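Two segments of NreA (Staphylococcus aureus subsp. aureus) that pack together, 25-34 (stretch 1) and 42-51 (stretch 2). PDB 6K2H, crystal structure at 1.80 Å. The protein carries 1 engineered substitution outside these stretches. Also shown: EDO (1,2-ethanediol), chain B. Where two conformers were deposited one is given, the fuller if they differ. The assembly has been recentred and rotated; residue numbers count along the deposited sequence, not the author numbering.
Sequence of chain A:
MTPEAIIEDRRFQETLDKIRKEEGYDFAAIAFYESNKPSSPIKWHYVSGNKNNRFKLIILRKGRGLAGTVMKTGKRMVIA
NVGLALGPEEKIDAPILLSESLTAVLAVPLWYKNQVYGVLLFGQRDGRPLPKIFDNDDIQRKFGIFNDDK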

# COMPACT_ATOMS: atom_id res chain seq x y z
N TYR A 25 -12.55 -1.12 -3.07
CA TYR A 25 -11.72 -1.31 -1.86
C TYR A 25 -12.15 -0.52 -0.68
O TYR A 25 -12.55 0.64 -0.77
CB TYR A 25 -10.23 -1.11 -2.18
CG TYR A 25 -9.60 -2.34 -2.85
CD1 TYR A 25 -9.18 -3.46 -2.10
CD2 TYR A 25 -9.48 -2.42 -4.20
CE1 TYR A 25 -8.60 -4.57 -2.72
CE2 TYR A 25 -8.92 -3.51 -4.84
CZ TYR A 25 -8.47 -4.57 -4.13
OH TYR A 25 -7.94 -5.64 -4.78
N ASP A 26 -11.95 -1.11 0.50
CA ASP A 26 -12.24 -0.41 1.70
C ASP A 26 -11.16 0.65 2.01
O ASP A 26 -11.40 1.57 2.77
CB ASP A 26 -12.34 -1.37 2.87
CG ASP A 26 -13.56 -2.31 2.76
OD1 ASP A 26 -14.53 -1.94 2.03
OD2 ASP A 26 -13.51 -3.42 3.35
N PHE A 27 -9.94 0.38 1.54
CA PHE A 27 -8.81 1.22 1.88
C PHE A 27 -7.83 1.28 0.72
O PHE A 27 -7.63 0.28 -0.04
CB PHE A 27 -8.07 0.56 3.09
CG PHE A 27 -6.84 1.31 3.53
CD1 PHE A 27 -6.94 2.52 4.19
CD2 PHE A 27 -5.58 0.82 3.29
CE1 PHE A 27 -5.84 3.23 4.59
CE2 PHE A 27 -4.46 1.54 3.70
CZ PHE A 27 -4.59 2.75 4.34
N ALA A 28 -7.16 2.40 0.56
CA ALA A 28 -5.98 2.42 -0.38
C ALA A 28 -4.91 3.37 0.17
O ALA A 28 -5.25 4.28 0.94
CB ALA A 28 -6.40 2.80 -1.83
N ALA A 29 -3.66 3.20 -0.22
CA ALA A 29 -2.59 4.04 0.29
C ALA A 29 -1.49 4.10 -0.72
O ALA A 29 -1.30 3.12 -1.50
CB ALA A 29 -2.12 3.54 1.61
N ILE A 30 -0.77 5.22 -0.75
CA ILE A 30 0.45 5.30 -1.59
C ILE A 30 1.65 5.61 -0.70
O ILE A 30 1.63 6.56 0.05
CB ILE A 30 0.29 6.41 -2.64
CG1 ILE A 30 -0.78 6.03 -3.68
CG2 ILE A 30 1.64 6.64 -3.37
CD1 ILE A 30 -1.32 7.17 -4.54
N ALA A 31 2.71 4.83 -0.86
CA ALA A 31 3.97 5.01 -0.13
C ALA A 31 5.05 5.52 -1.10
O ALA A 31 5.14 5.09 -2.25
CB ALA A 31 4.40 3.70 0.51
N PHE A 32 5.89 6.41 -0.59
CA PHE A 32 7.02 7.04 -1.40
C PHE A 32 8.10 7.28 -0.37
O PHE A 32 7.79 7.41 0.86
CB PHE A 32 6.66 8.50 -1.89
CG PHE A 32 5.50 8.61 -2.80
CD1 PHE A 32 4.48 9.53 -2.54
CD2 PHE A 32 5.49 7.90 -3.98
CE1 PHE A 32 3.48 9.69 -3.42
CE2 PHE A 32 4.47 8.04 -4.88
CZ PHE A 32 3.46 8.95 -4.59
N TYR A 33 9.37 7.48 -0.81
CA TYR A 33 10.39 8.00 0.11
C TYR A 33 9.94 9.36 0.74
O TYR A 33 9.30 10.16 0.08
CB TYR A 33 11.76 8.19 -0.58
CG TYR A 33 12.43 6.86 -0.78
CD1 TYR A 33 13.03 6.20 0.28
CD2 TYR A 33 12.49 6.28 -2.02
CE1 TYR A 33 13.61 4.95 0.09
CE2 TYR A 33 13.05 5.02 -2.20
CZ TYR A 33 13.65 4.40 -1.13
OH TYR A 33 14.23 3.18 -1.32
N GLU A 34 10.22 9.50 2.03
CA GLU A 34 9.92 10.71 2.80
C GLU A 34 10.63 11.95 2.31
O GLU A 34 10.06 13.02 2.24
CB GLU A 34 10.28 10.49 4.28
CG GLU A 34 9.81 11.65 5.15
CD GLU A 34 10.09 11.42 6.60
OE1 GLU A 34 11.22 10.96 6.92
OE2 GLU A 34 9.19 11.82 7.39
N ILE A 42 10.71 5.26 4.07
CA ILE A 42 9.48 5.29 3.24
C ILE A 42 8.28 5.55 4.18
O ILE A 42 8.23 5.04 5.31
CB ILE A 42 9.34 3.95 2.54
CG1 ILE A 42 10.47 3.82 1.51
CG2 ILE A 42 7.98 3.79 1.91
CD1 ILE A 42 10.81 2.40 1.14
N LYS A 43 7.33 6.33 3.68
CA LYS A 43 6.11 6.61 4.42
C LYS A 43 4.90 6.47 3.58
O LYS A 43 4.98 6.60 2.37
CB LYS A 43 6.17 8.00 5.03
CG LYS A 43 7.28 8.04 6.09
CD LYS A 43 7.19 9.24 7.02
CE LYS A 43 6.06 9.14 8.00
NZ LYS A 43 6.42 8.58 9.33
N TRP A 44 3.78 6.19 4.24
CA TRP A 44 2.49 6.25 3.59
C TRP A 44 2.09 7.74 3.54
O TRP A 44 1.78 8.33 4.59
CB TRP A 44 1.46 5.42 4.31
CG TRP A 44 1.81 3.96 4.40
CD1 TRP A 44 2.31 3.31 5.48
CD2 TRP A 44 1.72 3.01 3.35
NE1 TRP A 44 2.49 1.94 5.15
CE2 TRP A 44 2.19 1.77 3.83
CE3 TRP A 44 1.34 3.11 2.00
CZ2 TRP A 44 2.20 0.61 3.03
CZ3 TRP A 44 1.37 2.01 1.21
CH2 TRP A 44 1.79 0.76 1.71
N HIS A 45 2.17 8.29 2.35
CA HIS A 45 2.01 9.73 2.08
C HIS A 45 0.53 10.07 1.90
O HIS A 45 0.09 11.13 2.32
CB HIS A 45 2.79 10.21 0.83
CG HIS A 45 4.26 10.47 1.05
ND1 HIS A 45 5.15 9.48 1.40
CD2 HIS A 45 5.00 11.61 0.97
CE1 HIS A 45 6.36 9.99 1.57
NE2 HIS A 45 6.30 11.28 1.28
N TYR A 46 -0.17 9.20 1.20
CA TYR A 46 -1.63 9.35 0.92
C TYR A 46 -2.40 8.14 1.32
O TYR A 46 -1.92 7.03 1.14
CB TYR A 46 -1.91 9.65 -0.57
CG TYR A 46 -1.21 10.86 -1.08
CD1 TYR A 46 -1.74 12.10 -0.90
CD2 TYR A 46 0.04 10.75 -1.71
CE1 TYR A 46 -1.07 13.24 -1.36
CE2 TYR A 46 0.72 11.87 -2.16
CZ TYR A 46 0.18 13.11 -1.94
OH TYR A 46 0.86 14.18 -2.44
N VAL A 47 -3.58 8.33 1.90
CA VAL A 47 -4.46 7.20 2.24
C VAL A 47 -5.89 7.54 1.81
O VAL A 47 -6.24 8.76 1.69
CB VAL A 47 -4.47 6.81 3.73
CG1 VAL A 47 -3.16 6.29 4.23
CG2 VAL A 47 -5.00 7.93 4.59
N SER A 48 -6.73 6.52 1.64
CA SER A 48 -8.16 6.80 1.24
C SER A 48 -8.96 5.74 1.92
O SER A 48 -8.52 4.56 2.00
CB SER A 48 -8.33 6.76 -0.26
OG SER A 48 -9.71 6.85 -0.61
N GLY A 49 -10.09 6.12 2.51
CA GLY A 49 -10.87 5.15 3.28
C GLY A 49 -10.24 4.76 4.64
O GLY A 49 -10.65 3.79 5.27
N ASN A 50 -9.34 5.57 5.13
CA ASN A 50 -8.66 5.34 6.37
C ASN A 50 -9.60 5.51 7.54
O ASN A 50 -10.44 6.44 7.58
CB ASN A 50 -7.43 6.24 6.54
CG ASN A 50 -7.76 7.72 6.58
OD1 ASN A 50 -8.36 8.26 5.64
ND2 ASN A 50 -7.35 8.38 7.63
N LYS A 51 -9.40 4.65 8.53
CA LYS A 51 -10.14 4.77 9.78
C LYS A 51 -9.51 5.78 10.73
O LYS A 51 -10.22 6.37 11.57
CB LYS A 51 -10.29 3.44 10.49
CG LYS A 51 -11.02 2.41 9.64
CD LYS A 51 -11.48 1.23 10.39
CE LYS A 51 -10.29 0.41 10.90
NZ LYS A 51 -10.77 -0.64 11.81
C1 EDO B . 3.54 -0.81 6.31
O1 EDO B . 2.51 -0.45 6.93
C2 EDO B . 3.39 -1.92 5.51
O2 EDO B . 4.45 -1.73 4.68

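Strands 27-33 and 42-48 run antiparallel and bury 882 Å² between the two stretches. Backbone hydrogen bonds join them. Ala-28 N gives to Ser-48 O (2.9 Å), and Ser-48 N returns to Ala-28 O (2.8 Å). Ile-30 N gives to Tyr-46 O (2.9 Å). Phe-32 and Lys-43 form a reciprocal pair, N to O at 3.1 Å each way.

The register shifts by one residue between Ile-30 and Ala-31. At this beta bulge Ile-30 O accepts from His-45 N at 2.9 Å and weakly from Tyr-46 N at 3.4 Å. His-45 is the extra residue, and its phi/psi of -86/-41 departs from the extended form of its neighbours.

With chi1 at -81° (m), His-45 ND1 reaches back to Lys-43 O within its own strand, a 3.0 Å hydrogen bond. The same pose presents a ring face to Phe-32. Phe-32, also m, sets its ring edge toward the face of the His-45 ring, with centroids 5.3 Å apart and planes at 66°. Phe-32 CB lies over the His-45 ring, 4.0 Å from its centroid. Phe-32 CE1 also meets Tyr-46 CE2 at 3.7 Å, edge near edge. Tyr-46 is m as well, and its OH is hydrogen-bonded elsewhere in the structure.

The face carrying Ala-29, Ala-31, Trp-44 and Val-47 is built from small residues around one large ring. The m rotamer of Trp-44, with chi2 at 101°, brings the indole back across stretch 1. Ala-31 CB sits over the six-membered ring of Trp-44, 3.8 Å from the centroid. Ala-29 CB approaches Trp-44 CE3 at 3.5 Å. A methyl is all that either alanine places against the indole, so the ring can lie close to the strand. Trp-44 is buried, yet its polar edge is satisfied: Trp-44 NE1 gives a 3.0 Å hydrogen bond to O1 of the ethanediol, probably from the crystallisation liquor.

Phe-27 is t. Its ring comes nearer to stretch 2 than its CB direction suggests, and Phe-27 CZ packs on Val-47 CG1 at 3.8 Å.

At the other end, Tyr-33 CB points away, but its m side chain brings the ring back. Ile-42 CG1 lies over one face of the Tyr-33 ring, 4.0 Å from its centroid. Ile-42 CG2 touches Ala-31 CB at 3.8 Å.

Gly-49 suits its place after the strand. Its phi of 73° favours glycine, and an ideal CB on Gly-49 would lie 2.4 Å from Asp-26 O, a clash.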